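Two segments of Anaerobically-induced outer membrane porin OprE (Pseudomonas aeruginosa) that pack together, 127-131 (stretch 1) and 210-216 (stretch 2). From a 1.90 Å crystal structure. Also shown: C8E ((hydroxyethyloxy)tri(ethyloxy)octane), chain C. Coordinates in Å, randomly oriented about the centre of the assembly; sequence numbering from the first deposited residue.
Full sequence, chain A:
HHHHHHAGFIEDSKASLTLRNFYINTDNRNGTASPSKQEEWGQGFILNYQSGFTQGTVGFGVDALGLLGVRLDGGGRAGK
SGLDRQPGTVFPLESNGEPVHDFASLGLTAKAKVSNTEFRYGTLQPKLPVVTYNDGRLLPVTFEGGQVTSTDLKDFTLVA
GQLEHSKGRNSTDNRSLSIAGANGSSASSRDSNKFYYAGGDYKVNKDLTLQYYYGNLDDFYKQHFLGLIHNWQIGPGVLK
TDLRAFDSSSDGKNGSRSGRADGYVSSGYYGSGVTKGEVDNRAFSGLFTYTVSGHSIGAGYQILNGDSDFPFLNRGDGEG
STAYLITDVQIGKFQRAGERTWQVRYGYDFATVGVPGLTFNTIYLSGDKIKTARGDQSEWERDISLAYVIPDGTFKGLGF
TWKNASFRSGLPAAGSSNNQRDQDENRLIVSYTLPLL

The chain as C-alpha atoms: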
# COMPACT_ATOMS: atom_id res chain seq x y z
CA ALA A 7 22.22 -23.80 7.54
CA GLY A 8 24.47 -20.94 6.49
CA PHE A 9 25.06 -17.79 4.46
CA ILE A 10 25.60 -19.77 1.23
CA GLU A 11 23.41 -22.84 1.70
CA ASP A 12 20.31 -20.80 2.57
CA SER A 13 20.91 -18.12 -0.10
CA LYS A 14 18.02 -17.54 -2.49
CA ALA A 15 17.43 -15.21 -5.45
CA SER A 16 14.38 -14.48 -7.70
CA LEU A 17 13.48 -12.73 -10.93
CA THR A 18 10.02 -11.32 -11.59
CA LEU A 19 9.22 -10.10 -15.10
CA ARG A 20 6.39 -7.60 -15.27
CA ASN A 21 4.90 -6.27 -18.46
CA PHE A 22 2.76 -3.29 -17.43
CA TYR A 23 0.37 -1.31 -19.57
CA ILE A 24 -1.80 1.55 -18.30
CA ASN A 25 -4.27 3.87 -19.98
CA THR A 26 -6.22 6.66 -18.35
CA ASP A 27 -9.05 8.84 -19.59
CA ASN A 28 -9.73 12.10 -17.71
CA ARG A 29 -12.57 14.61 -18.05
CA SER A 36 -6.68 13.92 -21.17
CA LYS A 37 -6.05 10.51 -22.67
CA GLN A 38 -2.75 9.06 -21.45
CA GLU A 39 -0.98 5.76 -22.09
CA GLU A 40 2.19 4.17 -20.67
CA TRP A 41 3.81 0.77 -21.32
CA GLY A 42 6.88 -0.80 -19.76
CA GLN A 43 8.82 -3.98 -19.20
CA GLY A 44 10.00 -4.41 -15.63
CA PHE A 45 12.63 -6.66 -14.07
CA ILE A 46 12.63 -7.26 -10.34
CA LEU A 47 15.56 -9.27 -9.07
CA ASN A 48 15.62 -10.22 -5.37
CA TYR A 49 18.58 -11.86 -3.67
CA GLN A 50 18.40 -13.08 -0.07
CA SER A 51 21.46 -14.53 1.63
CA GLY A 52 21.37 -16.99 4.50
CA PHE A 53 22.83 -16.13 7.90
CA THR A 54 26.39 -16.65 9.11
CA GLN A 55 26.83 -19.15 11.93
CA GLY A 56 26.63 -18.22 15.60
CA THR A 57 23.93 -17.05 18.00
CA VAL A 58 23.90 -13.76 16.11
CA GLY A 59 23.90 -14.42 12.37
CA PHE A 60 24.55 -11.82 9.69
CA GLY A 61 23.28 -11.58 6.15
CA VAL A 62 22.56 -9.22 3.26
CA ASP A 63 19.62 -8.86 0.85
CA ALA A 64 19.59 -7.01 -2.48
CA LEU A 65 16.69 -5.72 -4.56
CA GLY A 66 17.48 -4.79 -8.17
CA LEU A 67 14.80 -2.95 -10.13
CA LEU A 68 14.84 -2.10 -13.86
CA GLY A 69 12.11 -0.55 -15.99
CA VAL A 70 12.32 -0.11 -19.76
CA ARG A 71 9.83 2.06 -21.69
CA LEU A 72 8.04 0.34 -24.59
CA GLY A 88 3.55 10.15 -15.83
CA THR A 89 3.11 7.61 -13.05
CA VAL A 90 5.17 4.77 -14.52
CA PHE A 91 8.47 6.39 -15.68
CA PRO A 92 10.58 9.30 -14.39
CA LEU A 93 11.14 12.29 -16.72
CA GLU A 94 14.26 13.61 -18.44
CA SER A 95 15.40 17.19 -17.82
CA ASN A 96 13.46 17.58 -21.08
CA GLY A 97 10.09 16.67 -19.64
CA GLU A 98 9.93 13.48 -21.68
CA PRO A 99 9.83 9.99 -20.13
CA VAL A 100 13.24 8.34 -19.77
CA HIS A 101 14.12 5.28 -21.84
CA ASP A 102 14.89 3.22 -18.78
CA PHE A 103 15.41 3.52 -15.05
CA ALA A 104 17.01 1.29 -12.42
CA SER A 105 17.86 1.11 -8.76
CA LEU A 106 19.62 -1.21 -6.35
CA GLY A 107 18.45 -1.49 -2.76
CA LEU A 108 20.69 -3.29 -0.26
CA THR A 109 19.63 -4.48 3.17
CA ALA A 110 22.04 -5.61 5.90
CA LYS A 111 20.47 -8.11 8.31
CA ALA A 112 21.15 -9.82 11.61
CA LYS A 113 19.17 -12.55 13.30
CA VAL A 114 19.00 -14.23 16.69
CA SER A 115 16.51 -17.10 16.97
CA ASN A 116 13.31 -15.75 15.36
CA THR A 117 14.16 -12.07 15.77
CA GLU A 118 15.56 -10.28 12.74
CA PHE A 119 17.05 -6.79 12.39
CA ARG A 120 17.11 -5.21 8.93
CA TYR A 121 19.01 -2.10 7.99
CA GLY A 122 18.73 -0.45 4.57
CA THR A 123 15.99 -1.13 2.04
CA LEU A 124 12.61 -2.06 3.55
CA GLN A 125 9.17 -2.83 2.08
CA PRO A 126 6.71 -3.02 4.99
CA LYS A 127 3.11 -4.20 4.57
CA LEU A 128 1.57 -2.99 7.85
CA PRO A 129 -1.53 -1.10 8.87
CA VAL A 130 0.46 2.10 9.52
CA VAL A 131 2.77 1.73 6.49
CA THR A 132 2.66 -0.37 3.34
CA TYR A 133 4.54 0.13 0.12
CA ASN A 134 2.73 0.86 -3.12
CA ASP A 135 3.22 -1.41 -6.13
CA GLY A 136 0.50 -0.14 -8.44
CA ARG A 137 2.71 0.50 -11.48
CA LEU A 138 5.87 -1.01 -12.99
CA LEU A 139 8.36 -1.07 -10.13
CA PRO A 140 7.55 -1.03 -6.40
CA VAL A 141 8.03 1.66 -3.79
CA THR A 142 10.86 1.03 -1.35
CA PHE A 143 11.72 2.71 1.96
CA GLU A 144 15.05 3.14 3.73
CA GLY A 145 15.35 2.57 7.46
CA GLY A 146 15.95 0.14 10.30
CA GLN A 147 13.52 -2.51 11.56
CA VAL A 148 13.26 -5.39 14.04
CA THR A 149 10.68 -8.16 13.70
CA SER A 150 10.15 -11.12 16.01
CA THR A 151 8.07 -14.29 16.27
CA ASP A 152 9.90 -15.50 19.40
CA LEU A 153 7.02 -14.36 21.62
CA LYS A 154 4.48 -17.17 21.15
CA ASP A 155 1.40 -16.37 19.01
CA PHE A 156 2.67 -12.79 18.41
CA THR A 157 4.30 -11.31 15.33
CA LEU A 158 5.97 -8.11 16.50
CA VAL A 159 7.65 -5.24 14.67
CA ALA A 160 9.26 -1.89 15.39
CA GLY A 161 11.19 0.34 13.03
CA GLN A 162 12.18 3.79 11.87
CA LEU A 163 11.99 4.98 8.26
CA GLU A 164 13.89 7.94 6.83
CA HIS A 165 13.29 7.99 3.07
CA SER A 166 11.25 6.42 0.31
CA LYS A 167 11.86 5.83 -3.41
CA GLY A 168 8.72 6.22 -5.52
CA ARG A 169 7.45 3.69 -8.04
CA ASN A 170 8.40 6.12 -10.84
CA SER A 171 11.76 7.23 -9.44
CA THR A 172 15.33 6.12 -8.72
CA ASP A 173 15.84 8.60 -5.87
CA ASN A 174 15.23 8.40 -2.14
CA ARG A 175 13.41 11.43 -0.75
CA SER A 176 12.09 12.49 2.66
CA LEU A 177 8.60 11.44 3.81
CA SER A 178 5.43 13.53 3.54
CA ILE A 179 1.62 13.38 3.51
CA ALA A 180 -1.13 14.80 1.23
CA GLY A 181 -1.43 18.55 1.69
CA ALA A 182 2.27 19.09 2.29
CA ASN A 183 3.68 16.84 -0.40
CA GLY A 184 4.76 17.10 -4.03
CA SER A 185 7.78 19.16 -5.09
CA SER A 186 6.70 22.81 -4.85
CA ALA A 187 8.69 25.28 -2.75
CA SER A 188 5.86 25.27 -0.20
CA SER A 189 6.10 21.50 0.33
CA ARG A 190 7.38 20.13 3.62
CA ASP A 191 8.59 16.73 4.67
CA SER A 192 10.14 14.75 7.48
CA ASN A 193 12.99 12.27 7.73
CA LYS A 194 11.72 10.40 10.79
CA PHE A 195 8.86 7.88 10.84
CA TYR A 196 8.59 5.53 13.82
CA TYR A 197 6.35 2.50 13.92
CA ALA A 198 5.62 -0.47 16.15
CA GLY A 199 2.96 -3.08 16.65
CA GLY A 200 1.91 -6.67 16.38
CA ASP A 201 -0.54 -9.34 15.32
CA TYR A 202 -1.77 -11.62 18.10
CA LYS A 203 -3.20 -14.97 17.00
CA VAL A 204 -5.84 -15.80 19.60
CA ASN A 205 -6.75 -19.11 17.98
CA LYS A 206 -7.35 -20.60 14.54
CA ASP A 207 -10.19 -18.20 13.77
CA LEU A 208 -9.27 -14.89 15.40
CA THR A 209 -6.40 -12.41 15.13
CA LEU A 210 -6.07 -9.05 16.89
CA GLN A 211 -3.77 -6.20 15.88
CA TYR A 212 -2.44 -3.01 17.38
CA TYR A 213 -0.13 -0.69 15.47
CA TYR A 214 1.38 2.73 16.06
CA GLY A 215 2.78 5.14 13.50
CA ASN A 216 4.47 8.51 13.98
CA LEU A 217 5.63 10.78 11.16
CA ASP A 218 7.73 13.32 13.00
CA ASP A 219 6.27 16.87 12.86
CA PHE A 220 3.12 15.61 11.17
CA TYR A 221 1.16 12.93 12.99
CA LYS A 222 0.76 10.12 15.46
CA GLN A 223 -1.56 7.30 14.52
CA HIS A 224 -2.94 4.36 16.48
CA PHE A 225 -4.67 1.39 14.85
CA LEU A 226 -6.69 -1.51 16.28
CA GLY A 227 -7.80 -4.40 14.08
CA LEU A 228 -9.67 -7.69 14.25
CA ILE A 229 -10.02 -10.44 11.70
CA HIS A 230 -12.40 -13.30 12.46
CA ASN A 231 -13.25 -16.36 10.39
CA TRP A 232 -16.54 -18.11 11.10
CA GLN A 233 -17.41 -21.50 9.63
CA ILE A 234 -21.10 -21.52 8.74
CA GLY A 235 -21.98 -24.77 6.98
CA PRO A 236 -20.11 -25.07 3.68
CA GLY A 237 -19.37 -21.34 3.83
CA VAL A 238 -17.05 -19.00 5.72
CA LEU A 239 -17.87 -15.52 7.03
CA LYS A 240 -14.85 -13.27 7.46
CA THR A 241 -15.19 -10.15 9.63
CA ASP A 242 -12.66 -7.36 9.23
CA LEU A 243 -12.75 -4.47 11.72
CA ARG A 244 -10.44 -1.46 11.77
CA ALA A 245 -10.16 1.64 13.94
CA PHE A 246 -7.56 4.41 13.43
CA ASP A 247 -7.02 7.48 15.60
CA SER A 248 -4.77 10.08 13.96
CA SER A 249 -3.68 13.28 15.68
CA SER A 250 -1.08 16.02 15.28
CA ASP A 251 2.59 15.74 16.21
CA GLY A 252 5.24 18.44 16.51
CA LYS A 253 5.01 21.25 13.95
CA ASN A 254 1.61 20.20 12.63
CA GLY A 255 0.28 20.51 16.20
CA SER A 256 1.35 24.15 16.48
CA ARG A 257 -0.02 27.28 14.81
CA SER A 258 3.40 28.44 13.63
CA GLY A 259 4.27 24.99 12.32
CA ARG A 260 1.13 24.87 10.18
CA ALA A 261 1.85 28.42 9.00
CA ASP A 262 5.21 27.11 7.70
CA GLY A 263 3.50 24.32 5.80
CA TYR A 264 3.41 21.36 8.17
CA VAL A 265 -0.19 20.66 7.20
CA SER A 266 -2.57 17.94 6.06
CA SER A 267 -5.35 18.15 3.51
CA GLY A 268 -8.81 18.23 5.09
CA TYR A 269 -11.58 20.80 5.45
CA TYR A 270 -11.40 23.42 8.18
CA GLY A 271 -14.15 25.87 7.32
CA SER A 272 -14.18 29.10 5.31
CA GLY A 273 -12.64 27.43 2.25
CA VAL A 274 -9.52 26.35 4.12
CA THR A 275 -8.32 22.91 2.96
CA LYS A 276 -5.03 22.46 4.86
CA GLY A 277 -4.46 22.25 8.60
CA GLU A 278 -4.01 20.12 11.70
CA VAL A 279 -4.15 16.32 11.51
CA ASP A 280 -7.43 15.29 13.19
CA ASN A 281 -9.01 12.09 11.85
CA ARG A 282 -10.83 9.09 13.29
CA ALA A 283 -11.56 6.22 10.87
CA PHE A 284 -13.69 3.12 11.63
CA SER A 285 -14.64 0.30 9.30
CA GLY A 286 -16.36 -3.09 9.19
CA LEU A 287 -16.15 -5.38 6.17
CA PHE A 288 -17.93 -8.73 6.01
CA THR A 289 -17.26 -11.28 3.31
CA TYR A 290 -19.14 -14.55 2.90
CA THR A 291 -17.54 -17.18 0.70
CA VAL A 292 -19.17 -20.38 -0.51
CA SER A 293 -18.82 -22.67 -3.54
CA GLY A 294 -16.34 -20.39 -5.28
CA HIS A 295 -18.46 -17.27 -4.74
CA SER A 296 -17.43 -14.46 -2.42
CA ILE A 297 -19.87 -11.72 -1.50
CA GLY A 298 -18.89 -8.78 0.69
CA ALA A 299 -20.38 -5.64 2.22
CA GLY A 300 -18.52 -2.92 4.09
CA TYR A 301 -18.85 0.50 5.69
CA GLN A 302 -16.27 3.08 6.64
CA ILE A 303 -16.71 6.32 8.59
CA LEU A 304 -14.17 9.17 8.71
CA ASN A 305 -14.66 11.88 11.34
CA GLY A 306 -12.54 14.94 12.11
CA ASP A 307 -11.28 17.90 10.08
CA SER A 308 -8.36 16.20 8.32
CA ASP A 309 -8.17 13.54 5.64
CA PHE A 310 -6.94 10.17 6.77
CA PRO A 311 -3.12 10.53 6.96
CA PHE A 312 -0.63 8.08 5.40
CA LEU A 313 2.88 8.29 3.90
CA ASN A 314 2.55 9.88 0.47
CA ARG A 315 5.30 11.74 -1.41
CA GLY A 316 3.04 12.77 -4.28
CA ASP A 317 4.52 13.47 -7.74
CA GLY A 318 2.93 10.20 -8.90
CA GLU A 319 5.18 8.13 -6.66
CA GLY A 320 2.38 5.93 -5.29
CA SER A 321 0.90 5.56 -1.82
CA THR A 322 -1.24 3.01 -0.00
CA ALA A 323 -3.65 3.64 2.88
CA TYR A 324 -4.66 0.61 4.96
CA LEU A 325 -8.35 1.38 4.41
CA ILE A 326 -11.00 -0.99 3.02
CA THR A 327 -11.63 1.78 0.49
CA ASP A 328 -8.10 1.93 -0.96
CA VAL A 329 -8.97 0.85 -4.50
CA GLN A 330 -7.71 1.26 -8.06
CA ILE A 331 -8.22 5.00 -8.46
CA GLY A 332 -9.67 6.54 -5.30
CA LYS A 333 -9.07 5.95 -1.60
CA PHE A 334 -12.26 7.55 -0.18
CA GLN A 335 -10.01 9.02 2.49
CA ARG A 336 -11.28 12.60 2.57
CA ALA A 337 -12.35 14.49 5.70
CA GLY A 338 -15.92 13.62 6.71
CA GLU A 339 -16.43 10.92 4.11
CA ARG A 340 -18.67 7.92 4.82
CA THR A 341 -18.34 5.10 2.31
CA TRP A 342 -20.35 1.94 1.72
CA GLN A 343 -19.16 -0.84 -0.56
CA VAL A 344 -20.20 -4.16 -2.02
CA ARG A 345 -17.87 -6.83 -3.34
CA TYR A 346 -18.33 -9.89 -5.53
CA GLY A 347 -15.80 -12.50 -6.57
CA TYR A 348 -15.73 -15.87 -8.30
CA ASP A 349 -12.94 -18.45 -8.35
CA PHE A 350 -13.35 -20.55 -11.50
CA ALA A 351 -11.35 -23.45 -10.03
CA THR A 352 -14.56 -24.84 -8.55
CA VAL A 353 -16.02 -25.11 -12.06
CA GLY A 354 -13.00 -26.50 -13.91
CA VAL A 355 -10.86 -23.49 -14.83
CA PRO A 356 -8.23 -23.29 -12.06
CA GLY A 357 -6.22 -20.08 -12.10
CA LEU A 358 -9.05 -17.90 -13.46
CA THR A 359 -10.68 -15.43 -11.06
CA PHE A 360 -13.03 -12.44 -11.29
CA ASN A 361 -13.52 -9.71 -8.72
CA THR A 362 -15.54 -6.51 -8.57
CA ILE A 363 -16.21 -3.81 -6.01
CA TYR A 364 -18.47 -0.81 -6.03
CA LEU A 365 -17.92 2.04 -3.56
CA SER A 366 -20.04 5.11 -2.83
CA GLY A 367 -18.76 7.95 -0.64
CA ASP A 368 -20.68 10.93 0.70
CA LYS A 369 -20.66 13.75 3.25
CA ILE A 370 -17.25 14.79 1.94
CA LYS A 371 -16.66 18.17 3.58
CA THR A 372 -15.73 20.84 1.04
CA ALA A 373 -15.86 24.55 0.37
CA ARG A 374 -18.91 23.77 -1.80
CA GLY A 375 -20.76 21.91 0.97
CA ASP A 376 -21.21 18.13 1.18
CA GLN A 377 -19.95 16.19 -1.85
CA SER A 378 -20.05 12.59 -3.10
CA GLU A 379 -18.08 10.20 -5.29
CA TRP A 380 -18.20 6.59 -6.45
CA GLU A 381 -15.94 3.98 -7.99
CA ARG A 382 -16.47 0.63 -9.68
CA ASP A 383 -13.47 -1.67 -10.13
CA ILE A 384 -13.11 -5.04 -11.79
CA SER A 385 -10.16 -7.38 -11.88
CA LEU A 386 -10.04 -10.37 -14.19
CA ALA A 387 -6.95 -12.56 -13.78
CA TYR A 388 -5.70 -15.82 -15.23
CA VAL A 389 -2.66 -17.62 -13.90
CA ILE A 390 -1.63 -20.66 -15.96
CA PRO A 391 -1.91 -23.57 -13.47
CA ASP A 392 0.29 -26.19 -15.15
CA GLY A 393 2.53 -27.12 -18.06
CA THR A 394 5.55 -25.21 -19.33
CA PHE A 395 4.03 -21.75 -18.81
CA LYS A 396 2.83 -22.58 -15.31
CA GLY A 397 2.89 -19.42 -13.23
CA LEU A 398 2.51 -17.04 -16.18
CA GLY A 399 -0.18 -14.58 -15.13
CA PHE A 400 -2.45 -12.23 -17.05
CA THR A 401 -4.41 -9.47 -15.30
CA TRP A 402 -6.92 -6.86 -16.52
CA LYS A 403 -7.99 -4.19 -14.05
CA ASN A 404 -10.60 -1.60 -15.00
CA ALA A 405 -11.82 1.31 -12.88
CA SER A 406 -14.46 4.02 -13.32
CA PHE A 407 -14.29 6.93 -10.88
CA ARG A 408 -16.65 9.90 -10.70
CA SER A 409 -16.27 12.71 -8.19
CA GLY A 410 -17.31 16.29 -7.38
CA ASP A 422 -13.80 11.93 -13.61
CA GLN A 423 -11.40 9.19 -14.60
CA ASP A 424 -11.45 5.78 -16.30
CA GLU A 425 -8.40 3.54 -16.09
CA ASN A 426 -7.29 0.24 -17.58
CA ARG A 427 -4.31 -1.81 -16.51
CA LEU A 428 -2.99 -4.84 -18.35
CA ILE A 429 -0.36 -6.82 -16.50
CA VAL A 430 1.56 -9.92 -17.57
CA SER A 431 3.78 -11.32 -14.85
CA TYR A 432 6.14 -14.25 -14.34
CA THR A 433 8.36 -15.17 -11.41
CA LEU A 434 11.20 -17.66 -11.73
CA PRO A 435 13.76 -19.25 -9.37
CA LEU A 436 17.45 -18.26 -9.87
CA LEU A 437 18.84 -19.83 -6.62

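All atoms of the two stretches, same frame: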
# COMPACT_ATOMS: atom_id res chain seq x y z
N LYS A 127 4.52 -4.09 4.93
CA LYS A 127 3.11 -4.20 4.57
C LYS A 127 2.27 -4.24 5.85
O LYS A 127 1.76 -5.29 6.23
CB LYS A 127 2.87 -5.46 3.72
CG LYS A 127 3.67 -5.50 2.42
CD LYS A 127 3.30 -6.71 1.57
CE LYS A 127 1.82 -6.70 1.21
NZ LYS A 127 1.47 -5.61 0.26
N LEU A 128 2.13 -3.08 6.50
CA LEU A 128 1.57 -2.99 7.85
C LEU A 128 0.44 -2.00 7.85
O LEU A 128 0.34 -1.17 6.95
CB LEU A 128 2.63 -2.48 8.83
CG LEU A 128 3.92 -3.29 8.96
CD1 LEU A 128 4.85 -2.61 9.96
CD2 LEU A 128 3.62 -4.72 9.37
N PRO A 129 -0.42 -2.05 8.88
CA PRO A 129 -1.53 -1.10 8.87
C PRO A 129 -1.14 0.38 8.93
O PRO A 129 -1.92 1.21 8.49
CB PRO A 129 -2.32 -1.49 10.12
CG PRO A 129 -2.09 -2.99 10.22
CD PRO A 129 -0.64 -3.17 9.82
N VAL A 130 0.06 0.70 9.42
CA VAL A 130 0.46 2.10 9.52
C VAL A 130 1.49 2.46 8.44
O VAL A 130 1.89 3.61 8.34
CB VAL A 130 1.04 2.40 10.91
CG1 VAL A 130 -0.08 2.39 11.95
CG2 VAL A 130 2.09 1.36 11.28
N VAL A 131 1.89 1.48 7.64
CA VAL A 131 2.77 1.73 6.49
C VAL A 131 2.85 0.52 5.57
O VAL A 131 3.25 -0.58 5.96
CB VAL A 131 4.21 2.18 6.92
CG1 VAL A 131 4.83 1.21 7.93
CG2 VAL A 131 5.12 2.39 5.68
N LEU A 210 -5.94 -10.45 16.48
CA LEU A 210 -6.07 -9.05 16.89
C LEU A 210 -4.80 -8.30 16.47
O LEU A 210 -3.74 -8.90 16.33
CB LEU A 210 -6.19 -8.98 18.40
CG LEU A 210 -7.26 -9.88 19.01
CD1 LEU A 210 -7.22 -9.72 20.52
CD2 LEU A 210 -8.64 -9.51 18.44
N GLN A 211 -4.91 -7.00 16.30
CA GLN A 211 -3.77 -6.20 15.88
C GLN A 211 -3.79 -4.87 16.60
O GLN A 211 -4.85 -4.31 16.86
CB GLN A 211 -3.89 -5.91 14.40
CG GLN A 211 -3.67 -7.07 13.46
CD GLN A 211 -3.84 -6.63 12.03
OE1 GLN A 211 -4.90 -6.13 11.65
NE2 GLN A 211 -2.78 -6.79 11.23
N TYR A 212 -2.60 -4.38 16.94
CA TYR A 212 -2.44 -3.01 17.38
C TYR A 212 -1.20 -2.51 16.70
O TYR A 212 -0.16 -3.17 16.77
CB TYR A 212 -2.24 -2.87 18.89
CG TYR A 212 -1.72 -1.49 19.22
CD1 TYR A 212 -2.57 -0.40 19.22
CD2 TYR A 212 -0.36 -1.26 19.43
CE1 TYR A 212 -2.11 0.87 19.46
CE2 TYR A 212 0.12 0.02 19.68
CZ TYR A 212 -0.76 1.08 19.70
OH TYR A 212 -0.30 2.35 19.93
N TYR A 213 -1.29 -1.34 16.06
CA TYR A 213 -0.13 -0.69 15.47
C TYR A 213 -0.08 0.81 15.79
O TYR A 213 -1.11 1.45 16.01
CB TYR A 213 -0.07 -0.91 13.95
CG TYR A 213 0.34 -2.33 13.57
CD1 TYR A 213 -0.60 -3.36 13.50
CD2 TYR A 213 1.66 -2.64 13.28
CE1 TYR A 213 -0.22 -4.67 13.18
CE2 TYR A 213 2.04 -3.95 12.93
CZ TYR A 213 1.09 -4.96 12.89
OH TYR A 213 1.44 -6.27 12.56
N TYR A 214 1.13 1.34 15.77
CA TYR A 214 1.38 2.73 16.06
C TYR A 214 2.28 3.28 14.98
O TYR A 214 3.26 2.64 14.59
CB TYR A 214 2.06 2.87 17.42
CG TYR A 214 2.51 4.28 17.75
CD1 TYR A 214 1.58 5.26 18.09
CD2 TYR A 214 3.85 4.62 17.74
CE1 TYR A 214 1.99 6.56 18.40
CE2 TYR A 214 4.27 5.89 18.05
CZ TYR A 214 3.34 6.85 18.38
OH TYR A 214 3.78 8.12 18.69
N GLY A 215 1.95 4.46 14.47
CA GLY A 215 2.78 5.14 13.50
C GLY A 215 2.95 6.61 13.85
O GLY A 215 2.00 7.25 14.29
N ASN A 216 4.16 7.13 13.65
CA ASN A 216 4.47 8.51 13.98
C ASN A 216 5.38 9.17 12.94
O ASN A 216 6.58 8.95 12.95
CB ASN A 216 5.13 8.57 15.37
CG ASN A 216 5.60 9.96 15.76
OD1 ASN A 216 6.57 10.10 16.50
ND2 ASN A 216 4.93 11.00 15.26
C1 C8E C . -0.97 -16.99 27.13
C2 C8E C . -0.39 -15.59 27.24
C3 C8E C . -0.47 -14.82 25.93
C4 C8E C . -1.69 -13.91 25.90
C5 C8E C . -1.31 -12.45 26.06
C6 C8E C . -2.55 -11.57 25.89
C7 C8E C . -2.27 -10.46 24.88
C8 C8E C . -3.52 -10.15 24.07
O9 C8E C . -3.41 -8.84 23.56
C10 C8E C . -3.00 -8.78 22.21
C11 C8E C . -3.25 -7.37 21.69
O12 C8E C . -2.68 -7.23 20.41
C13 C8E C . -3.63 -6.81 19.45

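Tyr 213, Val 130 and Pro 129 account for most of this contact. Together the two stretches bury 276 Å², counted over both sides. Stretch 2 is a length of strand that runs on in both directions. Stretch 1 packs against it mainly with a tight turn. No hydrogen bond crosses between the two, so the contact rests on van der Waals packing and one CH-pi interaction.

Tyr 213 gives the largest share, with 82 Å² covered. Its CA-to-CB bond points toward stretch 1. With chi1 at -73° (m) and chi2 at 85°, the ring lies beneath the turn and offers it a face. Pro 129 sits over that face. Pro 129 CD is 3.7 Å from the centroid of the Tyr 213 ring and 12° off the ring normal, almost directly above the centre. This is a CH-pi contact. The CD atom of a proline is bonded to the backbone nitrogen, so its hydrogens are slightly polarised and suit an aromatic face. The closest atom pair of the two residues is Pro 129 CG to Tyr 213 CD1, at 3.6 Å. The hydroxyl of Tyr 213 is hydrogen-bonded elsewhere in the structure.

Pro 129 has 55 Å² covered and is buried. Its ring also reaches a second residue of the strand: Pro 129 CG lies 4.0 Å from Gln 211 NE2. That is a packing contact. The amide nitrogen of Gln 211 has its hydrogen bond elsewhere. Gln 211 and Tyr 213 are two positions apart on the strand, and both direct their CA-to-CB bonds toward the turn, as alternation along a strand allows. Tyr 212, between them, and Tyr 214, next after Tyr 213, have CA-to-CB bonds that point away.

Val 130 has 68 Å² covered and meets three consecutive residues. Val 130 CG1 packs 3.9 Å from Tyr 213 CB and 3.8 Å from Gly 215 N. Val 130 CG2 is 3.7 Å from Tyr 214 O. Tyr 214 therefore takes part through its backbone, although its CA-to-CB bond points away. The closest CA atoms across the contact are those of Val 130 and Gly 215, 5.5 Å apart. Gly 215 has no side chain, and this permits the close approach. A CB built in ideal geometry on Gly 215 would point toward stretch 1 and lie 3.1 Å from Val 130 CB, which is tight.

Leu 128 adds a smaller contact. Its CA-to-CB bond points sideways, yet Leu 128 CD2 reaches within 4.0 Å of Tyr 213 CE2. It approaches the ring obliquely.

The shape of stretch 1 helps present these groups. Leu 128 to Val 131 form a type I beta turn, with Pro 129 and Val 130 at its two central positions. Leu 128 N donates a hydrogen bond to Val 131 O at 2.8 Å. The turn thus places two adjacent apolar side chains against the strand.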